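Local coordinates for protein LRA-12 (Uncultured bacterium, PDB 5AEB) that probably hydrolyses beta-lactam antibiotics, carbapenems among them, as a class B3 metallo-beta-lactamase with two zinc ions in its active site, at residues Ser165-Phe170 and Leu182-Pro187; Phe220-Ala225 and Ser247-Lys252. All coordinates share one frame; numbering follows the deposited sequence.

Interaction 1: Ser165-Phe170 and Leu182-Pro187; sequences SCSFLF and LIANMP
L182 and S167 meet across a beta hairpin of the metallo-beta-lactamase fold, strands 166-173 and 178-184, whose segments 166-170 and 182-184 run antiparallel at 173°, axes 4.7 Å apart. With CG anti to its backbone N (chi1 179°), L182 brings CD1 to 3.8 Å from S167 CB, while its CA-H points at F168 O. I183 forms the hydrogen-bonded pair with F168: I183 N donates to F168 O at 2.7 Å, nearly in line with the carbonyl bond, and F168 N returns the bond to I183 O at 3.0 Å, the donor tilted 17° from the carbonyl plane. The I183 side chain slants across F170, CD1 lying 3.8 Å from ring atom CE1; F168 shares this face and packs on L153 and M155 of strand 151-157. A184 sets its CA beside S167 OG, while its own CB touches M215 of helix 204-216. N185 lies close to Q84, a ligand of the first zinc, its nearest side-chain atom about 6 Å from a zinc ion. N185 N donates to S167 OG at 2.9 Å, a backbone-to-side-chain bond, although that hydroxyl's position is less certain, and N185 CB rests 3.3 Å from C166 O.

Interaction 2: Phe220-Ala225 and Ser247-Lys252; sequences FDIWVA and SFMDRK
F220, just before the short edge strand 222-225, meets R251 at the start of helix 251-267. The ring and guanidinium planes are 15° apart, with R251 NH1 3.7 Å from F220 CE2 in an oblique approach; L218 O accepts a hydrogen bond from the same NH1. D221 takes part through its carbonyl: its O faces M249 CG at 3.3 Å, receives the M249 CA-H, and accepts a hydrogen bond from a water that in turn accepts from D250 N. I222 packs with both branches, CG2 lying 3.6 Å from F248 CB and CG1 4.1 Å from M249 CG. W223 makes the direct hydrogen bond, NE1 to D250 O at 2.8 Å. The bond is bent (136° at the hydrogen), with the donor 44° out of the carbonyl plane and the acceptor tilted from the indole plane. W223 CG sits between the backbone N and the carbonyl carbon, which turns the indole to D250. A second water donates to W223 O and F248 O, bridging the two backbones. D250 is the N-cap of helix 251-267, its OD1 accepting from G253 N and its OD2 pairing with K236. On the sheet side, strand 222-225 bonds to strand 178-184; F248 packs on helix 233-236 and on I26 of strand 24-27, and Y254 of helix 251-267 meets the F220 and W223 rings edge-to-face.

In the fold
Following the chain from its N terminus, interaction 1 comes first: 165-170 runs out along its strand, and 182-187 returns beside it, closing a short hairpin with 11 residues between the segments. The chain then passes through helix 204-216 before 220-225, and interaction 2 closes a 21-residue loop containing helix 233-236. The two contacts therefore stand in series, neither nested nor crossed, with centres 12 Å apart. Strands 178-184 and 222-225 join them as parallel neighbours in one sheet: probable hydrogen bonds run from L182 N to I222 O (2.8 Å) and from A184 N to V224 O (2.7 Å). Together they connect the zinc-side hairpin, through the edge strand, to the start of helix 251-267.

Interaction 1: Ser165-Phe170 and Leu182-Pro187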
ATOM      1  N   SER A 165       1.966  -6.074  -7.409  1.00 19.67           N
ATOM      2  CA  SER A 165       1.154  -5.151  -6.624  1.00 19.16           C
ATOM      3  C   SER A 165      -0.144  -5.855  -6.181  1.00 18.89           C
ATOM      4  O   SER A 165      -0.640  -6.796  -6.845  1.00 19.08           O
ATOM      5  CB  SER A 165       0.925  -3.794  -7.314  1.00 19.08           C
ATOM      6  OG  SER A 165       0.693  -3.913  -8.704  1.00 19.24           O
ATOM      7  N   CYS A 166      -0.675  -5.410  -5.045  1.00 18.60           N
ATOM      8  CA  CYS A 166      -1.720  -6.175  -4.366  1.00 18.50           C
ATOM      9  C   CYS A 166      -2.532  -5.297  -3.434  1.00 18.21           C
ATOM     10  O   CYS A 166      -2.112  -4.207  -3.052  1.00 18.16           O
ATOM     11  CB  CYS A 166      -1.084  -7.336  -3.566  1.00 18.80           C
ATOM     12  SG  CYS A 166       0.077  -6.734  -2.311  1.00 18.87           S
ATOM     13  N   SER A 167      -3.705  -5.789  -3.072  1.00 18.19           N
ATOM     14  CA  SER A 167      -4.562  -5.108  -2.127  1.00 18.06           C
ATOM     15  C   SER A 167      -4.805  -6.087  -0.953  1.00 18.19           C
ATOM     16  O   SER A 167      -4.536  -7.295  -1.080  1.00 18.43           O
ATOM     17  CB  SER A 167      -5.875  -4.762  -2.829  1.00 18.12           C
ATOM     18  OG  SER A 167      -5.655  -3.834  -3.886  1.00 18.11           O
ATOM     19  N   PHE A 168      -5.321  -5.560   0.145  1.00 18.17           N
ATOM     20  CA  PHE A 168      -5.688  -6.342   1.301  1.00 18.36           C
ATOM     21  C   PHE A 168      -7.128  -6.041   1.679  1.00 18.48           C
ATOM     22  O   PHE A 168      -7.545  -4.892   1.775  1.00 18.44           O
ATOM     23  CB  PHE A 168      -4.757  -6.103   2.504  1.00 18.43           C
ATOM     24  CG  PHE A 168      -3.315  -6.320   2.191  1.00 18.49           C
ATOM     25  CD1 PHE A 168      -2.761  -7.588   2.273  1.00 18.80           C
ATOM     26  CD2 PHE A 168      -2.525  -5.264   1.757  1.00 18.41           C
ATOM     27  CE1 PHE A 168      -1.418  -7.799   1.950  1.00 19.02           C
ATOM     28  CE2 PHE A 168      -1.201  -5.456   1.441  1.00 18.61           C
ATOM     29  CZ  PHE A 168      -0.649  -6.734   1.518  1.00 18.91           C
ATOM     30  N   LEU A 169      -7.873  -7.112   1.868  1.00 18.80           N
ATOM     31  CA  LEU A 169      -9.264  -7.079   2.262  1.00 19.11           C
ATOM     32  C   LEU A 169      -9.375  -7.722   3.655  1.00 19.42           C
ATOM     33  O   LEU A 169      -8.888  -8.855   3.879  1.00 19.65           O
ATOM     34  CB  LEU A 169     -10.069  -7.886   1.240  1.00 19.47           C
ATOM     35  CG  LEU A 169     -11.593  -7.970   1.275  1.00 20.02           C
ATOM     36  CD1 LEU A 169     -12.162  -6.580   0.990  1.00 19.92           C
ATOM     37  CD2 LEU A 169     -11.989  -8.987   0.173  1.00 20.50           C
ATOM     38  N   PHE A 170      -9.971  -6.983   4.595  1.00 19.77           N
ATOM     39  CA  PHE A 170     -10.148  -7.473   5.970  1.00 20.79           C
ATOM     40  C   PHE A 170     -11.272  -6.760   6.704  1.00 21.92           C
ATOM     41  O   PHE A 170     -11.595  -5.600   6.398  1.00 21.62           O
ATOM     42  CB  PHE A 170      -8.855  -7.357   6.804  1.00 20.22           C
ATOM     43  CG  PHE A 170      -8.501  -5.951   7.179  1.00 20.03           C
ATOM     44  CD1 PHE A 170      -7.956  -5.072   6.225  1.00 19.63           C
ATOM     45  CD2 PHE A 170      -8.713  -5.489   8.483  1.00 20.43           C
ATOM     46  CE1 PHE A 170      -7.649  -3.755   6.551  1.00 19.89           C
ATOM     47  CE2 PHE A 170      -8.377  -4.176   8.826  1.00 20.57           C
ATOM     48  CZ  PHE A 170      -7.857  -3.307   7.869  1.00 20.22           C
ATOM     49  N   LEU A 182     -11.034  -2.409   2.297  1.00 19.44           N
ATOM     50  CA  LEU A 182     -10.080  -2.649   1.201  1.00 19.01           C
ATOM     51  C   LEU A 182      -8.929  -1.657   1.260  1.00 18.84           C
ATOM     52  O   LEU A 182      -9.130  -0.425   1.157  1.00 19.14           O
ATOM     53  CB  LEU A 182     -10.761  -2.479  -0.153  1.00 19.17           C
ATOM     54  CG  LEU A 182      -9.957  -2.666  -1.450  1.00 18.88           C
ATOM     55  CD1 LEU A 182      -9.378  -4.065  -1.574  1.00 18.68           C
ATOM     56  CD2 LEU A 182     -10.866  -2.361  -2.617  1.00 19.24           C
ATOM     57  N   ILE A 183      -7.726  -2.174   1.459  1.00 18.55           N
ATOM     58  CA  ILE A 183      -6.542  -1.341   1.284  1.00 18.52           C
ATOM     59  C   ILE A 183      -6.146  -1.612  -0.147  1.00 18.30           C
ATOM     60  O   ILE A 183      -5.602  -2.670  -0.437  1.00 18.12           O
ATOM     61  CB  ILE A 183      -5.410  -1.723   2.235  1.00 18.50           C
ATOM     62  CG1 ILE A 183      -5.867  -1.547   3.704  1.00 18.80           C
ATOM     63  CG2 ILE A 183      -4.152  -0.920   1.896  1.00 18.63           C
ATOM     64  CD1 ILE A 183      -4.852  -2.039   4.713  1.00 18.91           C
ATOM     65  N   ALA A 184      -6.480  -0.687  -1.055  1.00 18.46           N
ATOM     66  CA  ALA A 184      -6.364  -0.993  -2.484  1.00 18.36           C
ATOM     67  C   ALA A 184      -5.099  -0.434  -3.062  1.00 18.39           C
ATOM     68  O   ALA A 184      -4.686   0.716  -2.752  1.00 18.68           O
ATOM     69  CB  ALA A 184      -7.559  -0.451  -3.271  1.00 18.65           C
ATOM     70  N   ASN A 185      -4.469  -1.231  -3.922  1.00 18.24           N
ATOM     71  CA  ASN A 185      -3.483  -0.634  -4.786  1.00 18.40           C
ATOM     72  C   ASN A 185      -4.127  -0.283  -6.131  1.00 18.57           C
ATOM     73  O   ASN A 185      -4.398  -1.169  -6.933  1.00 18.51           O
ATOM     74  CB  ASN A 185      -2.266  -1.509  -4.973  1.00 18.36           C
ATOM     75  CG  ASN A 185      -1.109  -0.704  -5.502  1.00 18.69           C
ATOM     76  OD1 ASN A 185      -0.834  -0.719  -6.718  1.00 18.83           O
ATOM     77  ND2 ASN A 185      -0.525   0.122  -4.630  1.00 18.94           N
ATOM     78  N   MET A 186      -4.375   0.999  -6.378  1.00 18.92           N
ATOM     79  CA  MET A 186      -5.063   1.429  -7.631  1.00 19.50           C
ATOM     80  C   MET A 186      -4.172   1.100  -8.859  1.00 19.78           C
ATOM     81  O   MET A 186      -2.961   1.331  -8.815  1.00 19.84           O
ATOM     82  CB  MET A 186      -5.426   2.927  -7.585  1.00 20.67           C
ATOM     83  CG  MET A 186      -6.242   3.330  -6.340  1.00 21.12           C
ATOM     84  SD  MET A 186      -7.621   2.209  -6.045  1.00 22.36           S
ATOM     85  CE  MET A 186      -8.817   2.804  -7.243  1.00 21.88           C
ATOM     86  N   PRO A 187      -4.763   0.561  -9.945  1.00 20.01           N
ATOM     87  CA  PRO A 187      -3.981   0.173 -11.132  1.00 20.37           C
ATOM     88  C   PRO A 187      -3.618   1.367 -12.008  1.00 21.16           C
ATOM     89  O   PRO A 187      -4.104   1.501 -13.120  1.00 21.84           O
ATOM     90  CB  PRO A 187      -4.926  -0.778 -11.872  1.00 20.34           C
ATOM     91  CG  PRO A 187      -6.289  -0.251 -11.515  1.00 20.74           C
ATOM     92  CD  PRO A 187      -6.191   0.197 -10.089  1.00 20.23           C
TER

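Interaction 2: Phe220-Ala225 and Ser247-Lys252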
ATOM      1  N   PHE A 220     -16.880  -3.934  -0.210  1.00 20.34           N
ATOM      2  CA  PHE A 220     -16.292  -3.435   1.028  1.00 20.15           C
ATOM      3  C   PHE A 220     -17.111  -2.189   1.454  1.00 20.29           C
ATOM      4  O   PHE A 220     -17.882  -1.599   0.638  1.00 20.34           O
ATOM      5  CB  PHE A 220     -14.825  -3.019   0.771  1.00 19.54           C
ATOM      6  CG  PHE A 220     -14.670  -2.157  -0.456  1.00 19.32           C
ATOM      7  CD1 PHE A 220     -14.903  -0.776  -0.395  1.00 19.29           C
ATOM      8  CD2 PHE A 220     -14.333  -2.733  -1.688  1.00 19.27           C
ATOM      9  CE1 PHE A 220     -14.815   0.014  -1.554  1.00 19.20           C
ATOM     10  CE2 PHE A 220     -14.235  -1.943  -2.826  1.00 19.20           C
ATOM     11  CZ  PHE A 220     -14.484  -0.575  -2.773  1.00 19.16           C
ATOM     12  N   ASP A 221     -16.911  -1.782   2.699  1.00 20.26           N
ATOM     13  CA  ASP A 221     -17.547  -0.609   3.259  1.00 20.68           C
ATOM     14  C   ASP A 221     -16.639   0.602   3.060  1.00 20.21           C
ATOM     15  O   ASP A 221     -17.108   1.678   2.717  1.00 20.33           O
ATOM     16  CB  ASP A 221     -17.803  -0.854   4.745  1.00 21.54           C
ATOM     17  CG  ASP A 221     -18.775  -2.013   4.979  1.00 22.44           C
ATOM     18  OD1 ASP A 221     -19.878  -1.970   4.349  1.00 23.24           O
ATOM     19  OD2 ASP A 221     -18.460  -2.964   5.748  1.00 22.53           O
ATOM     20  N   ILE A 222     -15.333   0.389   3.250  1.00 19.94           N
ATOM     21  CA  ILE A 222     -14.308   1.431   3.213  1.00 19.76           C
ATOM     22  C   ILE A 222     -13.130   1.002   2.328  1.00 19.32           C
ATOM     23  O   ILE A 222     -12.678  -0.157   2.381  1.00 19.21           O
ATOM     24  CB  ILE A 222     -13.798   1.735   4.650  1.00 20.08           C
ATOM     25  CG1 ILE A 222     -14.954   2.328   5.496  1.00 20.65           C
ATOM     26  CG2 ILE A 222     -12.517   2.587   4.642  1.00 19.95           C
ATOM     27  CD1 ILE A 222     -14.605   2.460   6.963  1.00 21.16           C
ATOM     28  N   TRP A 223     -12.684   1.914   1.470  1.00 19.16           N
ATOM     29  CA  TRP A 223     -11.491   1.687   0.694  1.00 18.85           C
ATOM     30  C   TRP A 223     -10.500   2.769   1.002  1.00 18.88           C
ATOM     31  O   TRP A 223     -10.864   3.961   1.207  1.00 19.12           O
ATOM     32  CB  TRP A 223     -11.771   1.620  -0.798  1.00 18.75           C
ATOM     33  CG  TRP A 223     -12.191   2.921  -1.448  1.00 18.89           C
ATOM     34  CD1 TRP A 223     -13.420   3.558  -1.336  1.00 19.14           C
ATOM     35  CD2 TRP A 223     -11.400   3.778  -2.355  1.00 18.88           C
ATOM     36  NE1 TRP A 223     -13.435   4.710  -2.061  1.00 19.27           N
ATOM     37  CE2 TRP A 223     -12.259   4.901  -2.703  1.00 19.14           C
ATOM     38  CE3 TRP A 223     -10.110   3.721  -2.890  1.00 18.75           C
ATOM     39  CZ2 TRP A 223     -11.836   5.933  -3.547  1.00 19.31           C
ATOM     40  CZ3 TRP A 223      -9.697   4.750  -3.747  1.00 18.91           C
ATOM     41  CH2 TRP A 223     -10.547   5.828  -4.073  1.00 19.20           C
ATOM     42  N   VAL A 224      -9.252   2.367   1.069  1.00 18.71           N
ATOM     43  CA  VAL A 224      -8.170   3.329   1.141  1.00 18.77           C
ATOM     44  C   VAL A 224      -7.160   2.937   0.071  1.00 18.54           C
ATOM     45  O   VAL A 224      -7.290   1.867  -0.550  1.00 18.36           O
ATOM     46  CB  VAL A 224      -7.515   3.359   2.542  1.00 18.98           C
ATOM     47  CG1 VAL A 224      -8.520   3.814   3.601  1.00 19.38           C
ATOM     48  CG2 VAL A 224      -6.970   1.976   2.867  1.00 18.81           C
ATOM     49  N   ALA A 225      -6.143   3.769  -0.145  1.00 18.62           N
ATOM     50  CA  ALA A 225      -5.216   3.501  -1.244  1.00 18.51           C
ATOM     51  C   ALA A 225      -3.766   3.762  -0.843  1.00 18.59           C
ATOM     52  O   ALA A 225      -3.498   4.150   0.294  1.00 18.76           O
ATOM     53  CB  ALA A 225      -5.625   4.285  -2.498  1.00 18.64           C
ATOM     54  N   SER A 247     -17.018   8.683   6.835  1.00 30.14           N
ATOM     55  CA  SER A 247     -16.454   9.588   5.843  1.00 29.49           C
ATOM     56  C   SER A 247     -15.563   8.876   4.819  1.00 28.01           C
ATOM     57  O   SER A 247     -15.230   9.442   3.762  1.00 27.59           O
ATOM     58  CB  SER A 247     -15.759  10.783   6.486  1.00 30.96           C
ATOM     59  OG  SER A 247     -15.012  10.394   7.617  1.00 33.18           O
ATOM     60  N   PHE A 248     -15.251   7.609   5.099  1.00 26.44           N
ATOM     61  CA  PHE A 248     -14.454   6.785   4.206  1.00 25.09           C
ATOM     62  C   PHE A 248     -15.280   5.792   3.381  1.00 24.46           C
ATOM     63  O   PHE A 248     -14.738   5.021   2.587  1.00 23.87           O
ATOM     64  CB  PHE A 248     -13.315   6.110   4.999  1.00 24.54           C
ATOM     65  CG  PHE A 248     -12.312   7.091   5.529  1.00 24.65           C
ATOM     66  CD1 PHE A 248     -11.328   7.615   4.698  1.00 24.26           C
ATOM     67  CD2 PHE A 248     -12.378   7.532   6.848  1.00 25.35           C
ATOM     68  CE1 PHE A 248     -10.420   8.541   5.192  1.00 24.74           C
ATOM     69  CE2 PHE A 248     -11.473   8.443   7.346  1.00 25.48           C
ATOM     70  CZ  PHE A 248     -10.504   8.965   6.515  1.00 25.50           C
ATOM     71  N   MET A 249     -16.599   5.836   3.568  1.00 24.67           N
ATOM     72  CA  MET A 249     -17.516   5.076   2.747  1.00 24.34           C
ATOM     73  C   MET A 249     -17.751   5.875   1.461  1.00 23.88           C
ATOM     74  O   MET A 249     -18.302   6.981   1.501  1.00 24.36           O
ATOM     75  CB  MET A 249     -18.803   4.782   3.507  1.00 25.05           C
ATOM     76  CG  MET A 249     -18.635   3.813   4.690  1.00 25.85           C
ATOM     77  SD  MET A 249     -20.239   3.511   5.532  1.00 27.14           S
ATOM     78  CE  MET A 249     -19.634   2.476   6.868  1.00 28.07           C
ATOM     79  N   ASP A 250     -17.309   5.337   0.324  1.00 22.95           N
ATOM     80  CA  ASP A 250     -17.218   6.144  -0.911  1.00 22.54           C
ATOM     81  C   ASP A 250     -17.109   5.241  -2.130  1.00 21.88           C
ATOM     82  O   ASP A 250     -16.111   5.263  -2.857  1.00 21.49           O
ATOM     83  CB  ASP A 250     -16.014   7.124  -0.805  1.00 22.50           C
ATOM     84  CG  ASP A 250     -15.860   8.040  -2.026  1.00 22.66           C
ATOM     85  OD1 ASP A 250     -16.873   8.351  -2.699  1.00 23.08           O
ATOM     86  OD2 ASP A 250     -14.708   8.446  -2.338  1.00 22.53           O
ATOM     87  N   ARG A 251     -18.140   4.434  -2.353  1.00 21.59           N
ATOM     88  CA  ARG A 251     -18.150   3.581  -3.497  1.00 21.58           C
ATOM     89  C   ARG A 251     -18.054   4.359  -4.812  1.00 21.63           C
ATOM     90  O   ARG A 251     -17.301   3.950  -5.708  1.00 21.70           O
ATOM     91  CB  ARG A 251     -19.358   2.642  -3.456  1.00 22.19           C
ATOM     92  CG  ARG A 251     -19.376   1.610  -4.572  1.00 21.99           C
ATOM     93  CD  ARG A 251     -18.190   0.673  -4.513  1.00 21.85           C
ATOM     94  NE  ARG A 251     -17.994   0.053  -5.829  1.00 21.95           N
ATOM     95  CZ  ARG A 251     -17.571  -1.192  -6.022  1.00 22.17           C
ATOM     96  NH1 ARG A 251     -17.267  -1.982  -4.987  1.00 21.69           N
ATOM     97  NH2 ARG A 251     -17.417  -1.637  -7.266  1.00 22.16           N
ATOM     98  N   LYS A 252     -18.765   5.487  -4.913  1.00 21.82           N
ATOM     99  CA  LYS A 252     -18.713   6.336  -6.120  1.00 21.98           C
ATOM    100  C   LYS A 252     -17.270   6.759  -6.411  1.00 21.57           C
ATOM    101  O   LYS A 252     -16.837   6.693  -7.561  1.00 21.32           O
ATOM    102  CB  LYS A 252     -19.607   7.592  -6.022  1.00 22.66           C
ATOM    103  CG  LYS A 252     -19.791   8.282  -7.374  1.00 23.38           C
ATOM    104  CD  LYS A 252     -20.719   9.489  -7.372  1.00 24.29           C
ATOM    105  CE  LYS A 252     -20.288  10.506  -6.335  1.00 24.43           C
ATOM    106  NZ  LYS A 252     -18.943  11.042  -6.609  1.00 24.57           N
TER
HETATM  107  O   HOH W   1     -16.432   2.697   0.241  1.00 16.37           O
HETATM  108  O   HOH W   2     -12.600   6.204   1.327  1.00  9.31           O